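Type I modular polyketide synthase (Streptomyces albus subsp. albus, PDB 6IYT) is an acyltransferase domain of salinomycin polyketide synthase that probably selects ethylmalonyl-coenzyme A and transfers its acyl group for polyketide chain extension. Local coordinates at residues A[41-46]-A[449-454]; A[109-114]-A[435-440]; A[412-417]-A[439-444]. All blocks are in the same frame, centred on the assembly; numbering follows the deposited sequence.

Helix 428-439 and the chain that follows it tie the three contacts together. Contact 1 joins that following chain to edge strand 43-49 of the three-stranded antiparallel sheet. Contact 2 sets the helix end against the other edge strand, 111-114, and its centre lies about 15 Å from that of contact 1. Ile46 CB of contact 1 packs on Trp439 CH2 of contact 2 at 3.8 Å. Contact 3 shares Trp439 and Thr440 with contact 2, centres about 10 Å apart, but turns to the parallel sheet. It uses edge strand 416-418. The opposite edge strand, 208-211, leads into a probable nucleophile elbow at Gly211, Ser213 and Gly215.

Contact 1. Residues A[41-46]-A[449-454]; sequences PLVPWI and AVFAGR
Arg454 lays its guanidinium against the ring of Pro41, while Phe451 sets its ring edge against Val43 and Pro44. The contact joins strand 43-49, at the edge of the three-stranded antiparallel sheet, to the chain that returns after helix 428-439. The sheet is consistent with the linker that precedes the acyltransferase in related synthases, with the C-terminal tail running back over it.

A type II beta turn from Phe451 to Arg454 brings the arginine round. Its CB points toward 41-46. The chain then bends at chi2 (-65°) and again at chi3 (-51°), which turns one guanidinium face to the proline. NE comes to 4.0 Å from Pro41 CD, and CZ to 3.5 Å. NH1 is closer, 3.3 Å from the same CD, which lies toward the rim of the guanidinium. NH1 also gives a weak hydrogen bond to Pro41 O, 3.4 Å long and bent to 132°. NH2 has a long, weak ion pair with Asp40. Thr75 of helix 74-84 touches the arginine too.

Next to this polar end the contact is largely apolar. Val450 CG1 comes up against the CD corner of the Pro44 ring, 4.0 Å away. Val450 also rests on Leu432 of helix 428-439. The Phe451 ring takes two partners in its plane: Val43 CG1 is 3.6 Å from CE1, and Pro44 O is 3.6 Å from CZ.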
ATOM      1  N   PRO A  41     -12.438  19.709  -2.780  1.00 13.76           N
ATOM      2  CA  PRO A  41     -12.131  18.564  -3.599  1.00 16.61           C
ATOM      3  C   PRO A  41     -13.377  18.080  -4.387  1.00 15.02           C
ATOM      4  O   PRO A  41     -14.514  18.423  -4.053  1.00 14.56           O
ATOM      5  CB  PRO A  41     -11.717  17.521  -2.568  1.00 14.68           C
ATOM      6  CG  PRO A  41     -12.590  17.829  -1.400  1.00 15.73           C
ATOM      7  CD  PRO A  41     -12.766  19.324  -1.395  1.00 16.59           C
ATOM      8  N   LEU A  42     -13.166  17.177  -5.297  1.00 15.13           N
ATOM      9  CA  LEU A  42     -14.259  16.515  -5.905  1.00 14.57           C
ATOM     10  C   LEU A  42     -15.009  15.656  -4.891  1.00 12.16           C
ATOM     11  O   LEU A  42     -14.505  15.360  -3.799  1.00 10.66           O
ATOM     12  CB  LEU A  42     -13.802  15.700  -7.140  1.00 17.97           C
ATOM     13  CG  LEU A  42     -13.122  14.369  -6.960  1.00 17.42           C
ATOM     14  CD1 LEU A  42     -12.861  13.730  -8.310  1.00 19.64           C
ATOM     15  CD2 LEU A  42     -11.834  14.534  -6.198  1.00 23.48           C
ATOM     16  N   VAL A  43     -16.223  15.282  -5.277  1.00 10.81           N
ATOM     17  CA  VAL A  43     -17.235  14.692  -4.398  1.00 12.09           C
ATOM     18  C   VAL A  43     -17.529  13.286  -4.975  1.00  8.48           C
ATOM     19  O   VAL A  43     -17.652  13.174  -6.179  1.00  7.56           O
ATOM     20  CB  VAL A  43     -18.560  15.512  -4.574  1.00 17.60           C
ATOM     21  CG1 VAL A  43     -19.620  15.042  -3.627  1.00 23.97           C
ATOM     22  CG2 VAL A  43     -18.279  17.012  -4.441  1.00 25.22           C
ATOM     23  N   PRO A  44     -17.827  12.287  -4.106  1.00  6.05           N
ATOM     24  CA  PRO A  44     -18.429  11.036  -4.578  1.00  6.17           C
ATOM     25  C   PRO A  44     -19.934  11.016  -4.429  1.00  5.63           C
ATOM     26  O   PRO A  44     -20.463  11.436  -3.422  1.00  5.20           O
ATOM     27  CB  PRO A  44     -17.808   9.996  -3.650  1.00  6.19           C
ATOM     28  CG  PRO A  44     -17.727  10.701  -2.338  1.00  6.44           C
ATOM     29  CD  PRO A  44     -17.402  12.166  -2.697  1.00  5.99           C
ATOM     30  N   TRP A  45     -20.621  10.505  -5.450  1.00  6.02           N
ATOM     31  CA  TRP A  45     -22.017  10.157  -5.355  1.00  5.91           C
ATOM     32  C   TRP A  45     -22.113   8.625  -5.404  1.00  5.79           C
ATOM     33  O   TRP A  45     -21.779   8.015  -6.440  1.00  6.11           O
ATOM     34  CB  TRP A  45     -22.783  10.720  -6.553  1.00  6.91           C
ATOM     35  CG  TRP A  45     -23.131  12.142  -6.471  1.00  7.91           C
ATOM     36  CD1 TRP A  45     -22.755  13.043  -5.491  1.00  7.77           C
ATOM     37  CD2 TRP A  45     -23.998  12.852  -7.361  1.00  8.57           C
ATOM     38  NE1 TRP A  45     -23.273  14.282  -5.779  1.00  8.05           N
ATOM     39  CE2 TRP A  45     -24.047  14.189  -6.914  1.00  8.91           C
ATOM     40  CE3 TRP A  45     -24.729  12.486  -8.516  1.00 10.30           C
ATOM     41  CZ2 TRP A  45     -24.797  15.169  -7.580  1.00  9.83           C
ATOM     42  CZ3 TRP A  45     -25.476  13.435  -9.151  1.00 10.23           C
ATOM     43  CH2 TRP A  45     -25.513  14.770  -8.685  1.00 11.34           C
ATOM     44  N   ILE A  46     -22.496   8.003  -4.291  1.00  5.35           N
ATOM     45  CA  ILE A  46     -22.536   6.556  -4.228  1.00  5.43           C
ATOM     46  C   ILE A  46     -23.966   6.087  -4.470  1.00  5.31           C
ATOM     47  O   ILE A  46     -24.889   6.808  -4.181  1.00  4.94           O
ATOM     48  CB  ILE A  46     -21.984   5.978  -2.915  1.00  5.95           C
ATOM     49  CG1 ILE A  46     -22.921   6.239  -1.762  1.00  7.01           C
ATOM     50  CG2 ILE A  46     -20.606   6.562  -2.618  1.00  6.04           C
ATOM     51  CD1 ILE A  46     -22.481   5.570  -0.498  1.00  7.37           C
ATOM     52  N   ALA A 449     -17.879  10.186   6.308  1.00 10.62           N
ATOM     53  CA  ALA A 449     -16.664  10.831   6.805  1.00  9.36           C
ATOM     54  C   ALA A 449     -15.927  11.631   5.714  1.00  9.62           C
ATOM     55  O   ALA A 449     -15.208  12.586   6.006  1.00  9.21           O
ATOM     56  CB  ALA A 449     -15.737   9.794   7.434  1.00 10.41           C
ATOM     57  N   VAL A 450     -16.148  11.287   4.447  1.00  9.28           N
ATOM     58  CA  VAL A 450     -15.588  12.056   3.346  1.00  9.27           C
ATOM     59  C   VAL A 450     -16.069  13.515   3.364  1.00  9.31           C
ATOM     60  O   VAL A 450     -15.384  14.405   2.870  1.00 10.87           O
ATOM     61  CB  VAL A 450     -15.939  11.392   1.974  1.00 10.42           C
ATOM     62  CG1 VAL A 450     -15.605  12.296   0.832  1.00 10.78           C
ATOM     63  CG2 VAL A 450     -15.211  10.076   1.845  1.00 10.19           C
ATOM     64  N   PHE A 451     -17.276  13.744   3.884  1.00  8.20           N
ATOM     65  CA  PHE A 451     -17.884  15.041   3.817  1.00  9.49           C
ATOM     66  C   PHE A 451     -17.607  15.916   5.052  1.00 11.01           C
ATOM     67  O   PHE A 451     -18.080  17.066   5.121  1.00 11.56           O
ATOM     68  CB  PHE A 451     -19.388  14.907   3.595  1.00  8.56           C
ATOM     69  CG  PHE A 451     -19.743  14.298   2.284  1.00  8.13           C
ATOM     70  CD1 PHE A 451     -19.765  15.075   1.124  1.00  8.40           C
ATOM     71  CD2 PHE A 451     -19.889  12.923   2.167  1.00  8.26           C
ATOM     72  CE1 PHE A 451     -19.929  14.487  -0.112  1.00  8.35           C
ATOM     73  CE2 PHE A 451     -20.071  12.337   0.927  1.00  7.61           C
ATOM     74  CZ  PHE A 451     -20.108  13.112  -0.200  1.00  8.17           C
ATOM     75  N   ALA A 452     -16.758  15.431   5.948  1.00 12.25           N
ATOM     76  CA  ALA A 452     -16.378  16.203   7.154  1.00 13.04           C
ATOM     77  C   ALA A 452     -15.787  17.551   6.751  1.00 14.01           C
ATOM     78  O   ALA A 452     -14.941  17.625   5.843  1.00 11.64           O
ATOM     79  CB  ALA A 452     -15.397  15.427   7.991  1.00 12.82           C
ATOM     80  N   GLY A 453     -16.382  18.625   7.292  1.00 12.90           N
ATOM     81  CA  GLY A 453     -15.853  19.971   7.124  1.00 16.53           C
ATOM     82  C   GLY A 453     -16.385  20.693   5.898  1.00 17.19           C
ATOM     83  O   GLY A 453     -15.972  21.818   5.610  1.00 17.39           O
ATOM     84  N   ARG A 454     -17.207  20.013   5.095  1.00 15.87           N
ATOM     85  CA  ARG A 454     -17.640  20.595   3.813  1.00 13.52           C
ATOM     86  C   ARG A 454     -18.874  21.480   3.996  1.00 14.01           C
ATOM     87  O   ARG A 454     -19.355  22.069   3.034  1.00 16.01           O
ATOM     88  CB  ARG A 454     -17.950  19.501   2.800  1.00 14.79           C
ATOM     89  CG  ARG A 454     -16.779  18.572   2.483  1.00 15.16           C
ATOM     90  CD  ARG A 454     -15.625  19.313   1.785  1.00 19.99           C
ATOM     91  NE  ARG A 454     -16.079  20.090   0.627  1.00 22.98           N
ATOM     92  CZ  ARG A 454     -16.195  19.615  -0.625  1.00 29.73           C
ATOM     93  NH1 ARG A 454     -15.855  18.356  -0.921  1.00 30.21           N
ATOM     94  NH2 ARG A 454     -16.582  20.433  -1.603  1.00 34.08           N
TER

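Contact 2. Residues A[109-114]-A[435-440]; sequences PDVAGV and FAEAWT
Val111, Gly113 and Thr440 form a helix-on-sheet contact, in which the C-terminal end of helix 428-439 meets strand 111-114. This is an edge strand of the three-stranded antiparallel sheet. A classic beta bulge, Asp110 and Val111 facing Val93, begins the strand. Asp110 makes its own tie to the helix, a salt bridge to Arg429.

The first bond of the Val111 side chain points toward the helix. Its CB lies 3.8 Å from Ala436 CB, and CG2 rests on the same methyl. CG1, anti to the backbone N (chi1 -177°), reaches Thr440 OG1 and Ala436 O, both at 3.7 Å, with Glu437 CG to one flank. The carboxylate of Glu437 is held by Gln418 and Arg430. Gly113 has no side chain, and Thr440 fits close against its backbone: Thr440 CB is 3.6 Å from Gly113 N.

No direct hydrogen bond crosses between the segments. A water does the bridging, giving one proton to Ala112 O at 2.9 Å and one to Thr440 OG1 at 2.8 Å. With chi1 at 58°, OG1 sits between its own backbone N and carbonyl carbon and can turn back on the helix. It donates to Ala436 O at 2.8 Å. That carbonyl also accepts from Thr440 N, and the two donors reach the oxygen from opposite faces of its plane.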
ATOM      1  N   PRO A 109     -20.440   5.535 -14.662  1.00  8.64           N
ATOM      2  CA  PRO A 109     -19.796   5.822 -13.392  1.00  8.29           C
ATOM      3  C   PRO A 109     -18.309   5.484 -13.396  1.00  8.14           C
ATOM      4  O   PRO A 109     -17.880   4.514 -14.047  1.00  9.25           O
ATOM      5  CB  PRO A 109     -20.538   4.912 -12.420  1.00  8.60           C
ATOM      6  CG  PRO A 109     -21.912   4.828 -13.010  1.00  9.83           C
ATOM      7  CD  PRO A 109     -21.683   4.774 -14.492  1.00  9.56           C
ATOM      8  N   ASP A 110     -17.570   6.158 -12.562  1.00  8.00           N
ATOM      9  CA  ASP A 110     -16.120   5.931 -12.464  1.00  9.75           C
ATOM     10  C   ASP A 110     -15.752   4.509 -12.002  1.00  9.39           C
ATOM     11  O   ASP A 110     -14.822   3.894 -12.529  1.00 10.63           O
ATOM     12  CB  ASP A 110     -15.503   6.985 -11.549  1.00 10.74           C
ATOM     13  CG  ASP A 110     -15.776   8.430 -12.039  1.00 13.65           C
ATOM     14  OD1 ASP A 110     -16.907   8.951 -11.803  1.00 11.88           O
ATOM     15  OD2 ASP A 110     -14.850   9.071 -12.620  1.00 15.66           O
ATOM     16  N   VAL A 111     -16.499   3.980 -11.050  1.00  7.38           N
ATOM     17  CA  VAL A 111     -16.227   2.668 -10.476  1.00  7.42           C
ATOM     18  C   VAL A 111     -17.558   1.981 -10.273  1.00  7.19           C
ATOM     19  O   VAL A 111     -18.525   2.611  -9.801  1.00  6.99           O
ATOM     20  CB  VAL A 111     -15.508   2.789  -9.093  1.00  6.46           C
ATOM     21  CG1 VAL A 111     -15.164   1.434  -8.561  1.00  6.21           C
ATOM     22  CG2 VAL A 111     -14.239   3.605  -9.223  1.00  6.59           C
ATOM     23  N   ALA A 112     -17.627   0.718 -10.646  1.00  7.37           N
ATOM     24  CA  ALA A 112     -18.818  -0.086 -10.418  1.00  8.07           C
ATOM     25  C   ALA A 112     -18.422  -1.480 -10.068  1.00  9.89           C
ATOM     26  O   ALA A 112     -17.375  -1.987 -10.525  1.00  9.89           O
ATOM     27  CB  ALA A 112     -19.725  -0.081 -11.631  1.00  9.76           C
ATOM     28  N   GLY A 113     -19.226  -2.125  -9.253  1.00  9.05           N
ATOM     29  CA  GLY A 113     -18.923  -3.482  -8.859  1.00 10.73           C
ATOM     30  C   GLY A 113     -20.051  -4.152  -8.106  1.00 12.05           C
ATOM     31  O   GLY A 113     -21.118  -3.581  -7.915  1.00 11.88           O
ATOM     32  N   VAL A 114     -19.826  -5.394  -7.707  1.00 10.81           N
ATOM     33  CA  VAL A 114     -20.833  -6.145  -6.980  1.00 11.17           C
ATOM     34  C   VAL A 114     -20.223  -6.632  -5.673  1.00  9.83           C
ATOM     35  O   VAL A 114     -19.084  -7.095  -5.652  1.00 10.19           O
ATOM     36  CB  VAL A 114     -21.332  -7.354  -7.816  1.00 13.95           C
ATOM     37  CG1 VAL A 114     -22.328  -8.165  -7.022  1.00 17.46           C
ATOM     38  CG2 VAL A 114     -21.952  -6.879  -9.128  1.00 15.12           C
ATOM     39  N   PHE A 435     -11.164   4.030  -2.472  1.00  3.75           N
ATOM     40  CA  PHE A 435     -12.291   3.792  -1.581  1.00  3.79           C
ATOM     41  C   PHE A 435     -13.459   3.118  -2.376  1.00  4.31           C
ATOM     42  O   PHE A 435     -14.101   2.204  -1.884  1.00  3.83           O
ATOM     43  CB  PHE A 435     -12.819   5.089  -0.988  1.00  4.00           C
ATOM     44  CG  PHE A 435     -11.970   5.717   0.088  1.00  3.91           C
ATOM     45  CD1 PHE A 435     -10.817   5.118   0.590  1.00  3.98           C
ATOM     46  CD2 PHE A 435     -12.388   6.930   0.647  1.00  4.11           C
ATOM     47  CE1 PHE A 435     -10.123   5.711   1.641  1.00  4.35           C
ATOM     48  CE2 PHE A 435     -11.661   7.554   1.631  1.00  4.31           C
ATOM     49  CZ  PHE A 435     -10.518   6.946   2.132  1.00  3.64           C
ATOM     50  N   ALA A 436     -13.775   3.675  -3.543  1.00  4.22           N
ATOM     51  CA  ALA A 436     -14.877   3.152  -4.380  1.00  4.97           C
ATOM     52  C   ALA A 436     -14.605   1.736  -4.870  1.00  4.71           C
ATOM     53  O   ALA A 436     -15.505   0.896  -4.896  1.00  3.93           O
ATOM     54  CB  ALA A 436     -15.131   4.081  -5.550  1.00  5.01           C
ATOM     55  N   GLU A 437     -13.361   1.478  -5.264  1.00  6.03           N
ATOM     56  CA  GLU A 437     -12.961   0.151  -5.677  1.00  5.94           C
ATOM     57  C   GLU A 437     -13.137  -0.890  -4.556  1.00  6.61           C
ATOM     58  O   GLU A 437     -13.569  -2.016  -4.814  1.00  6.77           O
ATOM     59  CB  GLU A 437     -11.523   0.175  -6.197  1.00  7.22           C
ATOM     60  CG  GLU A 437     -11.419   0.815  -7.582  1.00  8.13           C
ATOM     61  CD  GLU A 437      -9.981   1.088  -8.022  1.00 12.14           C
ATOM     62  OE1 GLU A 437      -9.046   0.995  -7.181  1.00 12.98           O
ATOM     63  OE2 GLU A 437      -9.799   1.373  -9.213  1.00 15.14           O
ATOM     64  N   ALA A 438     -12.840  -0.501  -3.326  1.00  5.63           N
ATOM     65  CA  ALA A 438     -13.072  -1.379  -2.161  1.00  5.79           C
ATOM     66  C   ALA A 438     -14.576  -1.533  -1.863  1.00  6.15           C
ATOM     67  O   ALA A 438     -15.081  -2.642  -1.702  1.00  6.13           O
ATOM     68  CB  ALA A 438     -12.355  -0.837  -0.952  1.00  6.40           C
ATOM     69  N   TRP A 439     -15.268  -0.409  -1.765  1.00  5.64           N
ATOM     70  CA  TRP A 439     -16.673  -0.404  -1.327  1.00  5.82           C
ATOM     71  C   TRP A 439     -17.566  -1.112  -2.349  1.00  6.50           C
ATOM     72  O   TRP A 439     -18.478  -1.860  -1.969  1.00  5.88           O
ATOM     73  CB  TRP A 439     -17.160   1.026  -1.117  1.00  5.22           C
ATOM     74  CG  TRP A 439     -18.655   1.150  -0.743  1.00  4.91           C
ATOM     75  CD1 TRP A 439     -19.245   0.836   0.474  1.00  5.61           C
ATOM     76  CD2 TRP A 439     -19.716   1.502  -1.618  1.00  4.99           C
ATOM     77  NE1 TRP A 439     -20.595   1.114   0.427  1.00  5.27           N
ATOM     78  CE2 TRP A 439     -20.915   1.481  -0.863  1.00  5.04           C
ATOM     79  CE3 TRP A 439     -19.776   1.894  -2.951  1.00  4.37           C
ATOM     80  CZ2 TRP A 439     -22.140   1.818  -1.419  1.00  6.03           C
ATOM     81  CZ3 TRP A 439     -21.005   2.230  -3.495  1.00  4.69           C
ATOM     82  CH2 TRP A 439     -22.160   2.219  -2.718  1.00  5.62           C
ATOM     83  N   THR A 440     -17.294  -0.914  -3.636  1.00  6.27           N
ATOM     84  CA  THR A 440     -18.141  -1.535  -4.646  1.00  7.09           C
ATOM     85  C   THR A 440     -17.969  -3.033  -4.631  1.00  8.62           C
ATOM     86  O   THR A 440     -18.846  -3.756  -5.121  1.00 10.75           O
ATOM     87  CB  THR A 440     -17.897  -1.019  -6.073  1.00  6.52           C
ATOM     88  OG1 THR A 440     -16.529  -1.229  -6.425  1.00  7.18           O
ATOM     89  CG2 THR A 440     -18.280   0.461  -6.201  1.00  5.47           C
TER
HETATM   90  O   HOH W   1     -15.281  -2.512  -8.561  1.00 19.55           O

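Contact 3. Residues A[412-417]-A[439-444]; sequences GVEVLA and WTRGVA
Arg441 belongs to the Schellman motif that ends helix 428-439, and it reaches from there to Val415, just before strand 416-418, and to Leu416, the first residue of that strand. The strand is an edge of the four-stranded parallel sheet, paired through its backbone with strand 388-393. Gly442, at positive phi, turns the chain out of the helix. Gly442 N bonds back to Trp439 O at 2.9 Å, and Val443 N probably to Ala438 O.

The arginine chain bends at chi2 (-92°) and chi3, which brings NH2 up to Val415 and turns one guanidinium face to Leu416. NH2 donates to Val415 O over 3.2 Å, fairly straight at 160°. The oxygen lies in the guanidinium plane, but the nitrogen stands above the carbonyl plane, 66° out of it. A water at the same edge accepts from Ala417 N at 3.0 Å and has weak bonds to Val415 O and Arg441 NH1. Leu416 lies over one guanidinium face, its CD1 3.5 Å from NH1.

Glu414 adds opposite charge without a salt bridge. Its OE1 is 4.1 Å from Arg441 NH2 and off the plane of the group, so the attraction is one of charge alone. Ser116 takes a weak bond from NE. The Leu416 and Val443 side chains cross at about a right angle. There Leu416 CD2 and Val443 CG2 press together at 3.5 Å, closer than two methyls normally sit.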
ATOM      1  N   GLY A 412      -7.801 -20.719  -5.512  1.00 19.75           N
ATOM      2  CA  GLY A 412      -9.193 -20.852  -5.938  1.00 21.85           C
ATOM      3  C   GLY A 412     -10.174 -20.103  -5.052  1.00 21.62           C
ATOM      4  O   GLY A 412     -11.325 -20.519  -4.898  1.00 19.28           O
ATOM      5  N   VAL A 413      -9.708 -19.007  -4.436  1.00 18.44           N
ATOM      6  CA  VAL A 413     -10.550 -18.185  -3.544  1.00 18.07           C
ATOM      7  C   VAL A 413     -10.485 -16.738  -4.028  1.00 17.96           C
ATOM      8  O   VAL A 413      -9.420 -16.239  -4.330  1.00 17.96           O
ATOM      9  CB  VAL A 413     -10.045 -18.235  -2.070  1.00 19.92           C
ATOM     10  CG1 VAL A 413     -10.850 -17.299  -1.185  1.00 18.92           C
ATOM     11  CG2 VAL A 413     -10.098 -19.651  -1.523  1.00 23.32           C
ATOM     12  N   GLU A 414     -11.632 -16.124  -4.212  1.00 15.49           N
ATOM     13  CA  GLU A 414     -11.699 -14.712  -4.617  1.00 18.46           C
ATOM     14  C   GLU A 414     -11.355 -13.825  -3.448  1.00 14.48           C
ATOM     15  O   GLU A 414     -11.940 -13.966  -2.376  1.00 13.09           O
ATOM     16  CB  GLU A 414     -13.103 -14.364  -5.075  1.00 25.00           C
ATOM     17  CG  GLU A 414     -13.278 -14.349  -6.583  1.00 37.25           C
ATOM     18  CD  GLU A 414     -14.203 -13.238  -7.040  1.00 43.99           C
ATOM     19  OE1 GLU A 414     -14.860 -12.608  -6.173  1.00 54.38           O
ATOM     20  OE2 GLU A 414     -14.248 -12.971  -8.260  1.00 47.38           O
ATOM     21  N   VAL A 415     -10.444 -12.872  -3.660  1.00 11.72           N
ATOM     22  CA  VAL A 415     -10.159 -11.845  -2.642  1.00 10.79           C
ATOM     23  C   VAL A 415     -10.121 -10.454  -3.287  1.00 11.88           C
ATOM     24  O   VAL A 415     -10.085 -10.343  -4.510  1.00 11.05           O
ATOM     25  CB  VAL A 415      -8.797 -12.093  -1.947  1.00 11.71           C
ATOM     26  CG1 VAL A 415      -8.724 -13.504  -1.398  1.00 13.06           C
ATOM     27  CG2 VAL A 415      -7.639 -11.846  -2.916  1.00 12.92           C
ATOM     28  N   LEU A 416     -10.213  -9.399  -2.458  1.00  9.03           N
ATOM     29  CA  LEU A 416      -9.978  -8.032  -2.937  1.00  8.39           C
ATOM     30  C   LEU A 416      -8.546  -7.628  -2.623  1.00  7.41           C
ATOM     31  O   LEU A 416      -8.093  -7.780  -1.485  1.00  8.60           O
ATOM     32  CB  LEU A 416     -10.937  -7.063  -2.272  1.00  8.26           C
ATOM     33  CG  LEU A 416     -10.653  -5.579  -2.496  1.00 10.53           C
ATOM     34  CD1 LEU A 416     -10.919  -5.165  -3.921  1.00 10.50           C
ATOM     35  CD2 LEU A 416     -11.482  -4.754  -1.528  1.00 11.52           C
ATOM     36  N   ALA A 417      -7.820  -7.237  -3.653  1.00  7.13           N
ATOM     37  CA  ALA A 417      -6.466  -6.725  -3.505  1.00  7.83           C
ATOM     38  C   ALA A 417      -6.425  -5.291  -3.983  1.00  8.25           C
ATOM     39  O   ALA A 417      -6.599  -5.012  -5.173  1.00  9.63           O
ATOM     40  CB  ALA A 417      -5.497  -7.589  -4.297  1.00  8.45           C
ATOM     41  N   TRP A 439     -15.268  -0.409  -1.765  1.00  5.64           N
ATOM     42  CA  TRP A 439     -16.673  -0.404  -1.327  1.00  5.82           C
ATOM     43  C   TRP A 439     -17.566  -1.112  -2.349  1.00  6.50           C
ATOM     44  O   TRP A 439     -18.478  -1.860  -1.969  1.00  5.88           O
ATOM     45  CB  TRP A 439     -17.160   1.026  -1.117  1.00  5.22           C
ATOM     46  CG  TRP A 439     -18.655   1.150  -0.743  1.00  4.91           C
ATOM     47  CD1 TRP A 439     -19.245   0.836   0.474  1.00  5.61           C
ATOM     48  CD2 TRP A 439     -19.716   1.502  -1.618  1.00  4.99           C
ATOM     49  NE1 TRP A 439     -20.595   1.114   0.427  1.00  5.27           N
ATOM     50  CE2 TRP A 439     -20.915   1.481  -0.863  1.00  5.04           C
ATOM     51  CE3 TRP A 439     -19.776   1.894  -2.951  1.00  4.37           C
ATOM     52  CZ2 TRP A 439     -22.140   1.818  -1.419  1.00  6.03           C
ATOM     53  CZ3 TRP A 439     -21.005   2.230  -3.495  1.00  4.69           C
ATOM     54  CH2 TRP A 439     -22.160   2.219  -2.718  1.00  5.62           C
ATOM     55  N   THR A 440     -17.294  -0.914  -3.636  1.00  6.27           N
ATOM     56  CA  THR A 440     -18.141  -1.535  -4.646  1.00  7.09           C
ATOM     57  C   THR A 440     -17.969  -3.033  -4.631  1.00  8.62           C
ATOM     58  O   THR A 440     -18.846  -3.756  -5.121  1.00 10.75           O
ATOM     59  CB  THR A 440     -17.897  -1.019  -6.073  1.00  6.52           C
ATOM     60  OG1 THR A 440     -16.529  -1.229  -6.425  1.00  7.18           O
ATOM     61  CG2 THR A 440     -18.280   0.461  -6.201  1.00  5.47           C
ATOM     62  N   ARG A 441     -16.872  -3.511  -4.036  1.00  8.97           N
ATOM     63  CA  ARG A 441     -16.649  -4.963  -3.865  1.00 10.70           C
ATOM     64  C   ARG A 441     -17.056  -5.467  -2.486  1.00 10.32           C
ATOM     65  O   ARG A 441     -16.846  -6.643  -2.168  1.00 10.97           O
ATOM     66  CB  ARG A 441     -15.182  -5.329  -4.114  1.00 13.57           C
ATOM     67  CG  ARG A 441     -14.701  -5.088  -5.531  1.00 17.65           C
ATOM     68  CD  ARG A 441     -14.846  -6.309  -6.423  1.00 20.98           C
ATOM     69  NE  ARG A 441     -14.425  -7.558  -5.780  1.00 21.20           N
ATOM     70  CZ  ARG A 441     -13.191  -8.058  -5.823  1.00 21.58           C
ATOM     71  NH1 ARG A 441     -12.197  -7.373  -6.369  1.00 21.67           N
ATOM     72  NH2 ARG A 441     -12.934  -9.176  -5.185  1.00 25.24           N
ATOM     73  N   GLY A 442     -17.595  -4.583  -1.644  1.00  9.28           N
ATOM     74  CA  GLY A 442     -18.288  -5.030  -0.422  1.00 10.05           C
ATOM     75  C   GLY A 442     -17.625  -4.608   0.879  1.00  8.98           C
ATOM     76  O   GLY A 442     -18.071  -4.985   1.963  1.00  8.84           O
ATOM     77  N   VAL A 443     -16.563  -3.820   0.785  1.00  8.41           N
ATOM     78  CA  VAL A 443     -15.868  -3.374   1.948  1.00  9.07           C
ATOM     79  C   VAL A 443     -16.746  -2.335   2.635  1.00  9.97           C
ATOM     80  O   VAL A 443     -17.182  -1.361   2.001  1.00 11.67           O
ATOM     81  CB  VAL A 443     -14.494  -2.753   1.605  1.00  7.93           C
ATOM     82  CG1 VAL A 443     -13.905  -2.051   2.820  1.00  9.58           C
ATOM     83  CG2 VAL A 443     -13.533  -3.817   1.104  1.00  7.72           C
ATOM     84  N   ALA A 444     -16.997  -2.541   3.920  1.00 10.75           N
ATOM     85  CA  ALA A 444     -17.695  -1.548   4.728  1.00 13.15           C
ATOM     86  C   ALA A 444     -16.851  -0.283   4.782  1.00 10.99           C
ATOM     87  O   ALA A 444     -15.748  -0.309   5.263  1.00 12.57           O
ATOM     88  CB  ALA A 444     -17.931  -2.081   6.130  1.00 15.52           C
TER
HETATM   89  O   HOH W   2      -8.882  -7.696  -6.413  1.00 14.53           O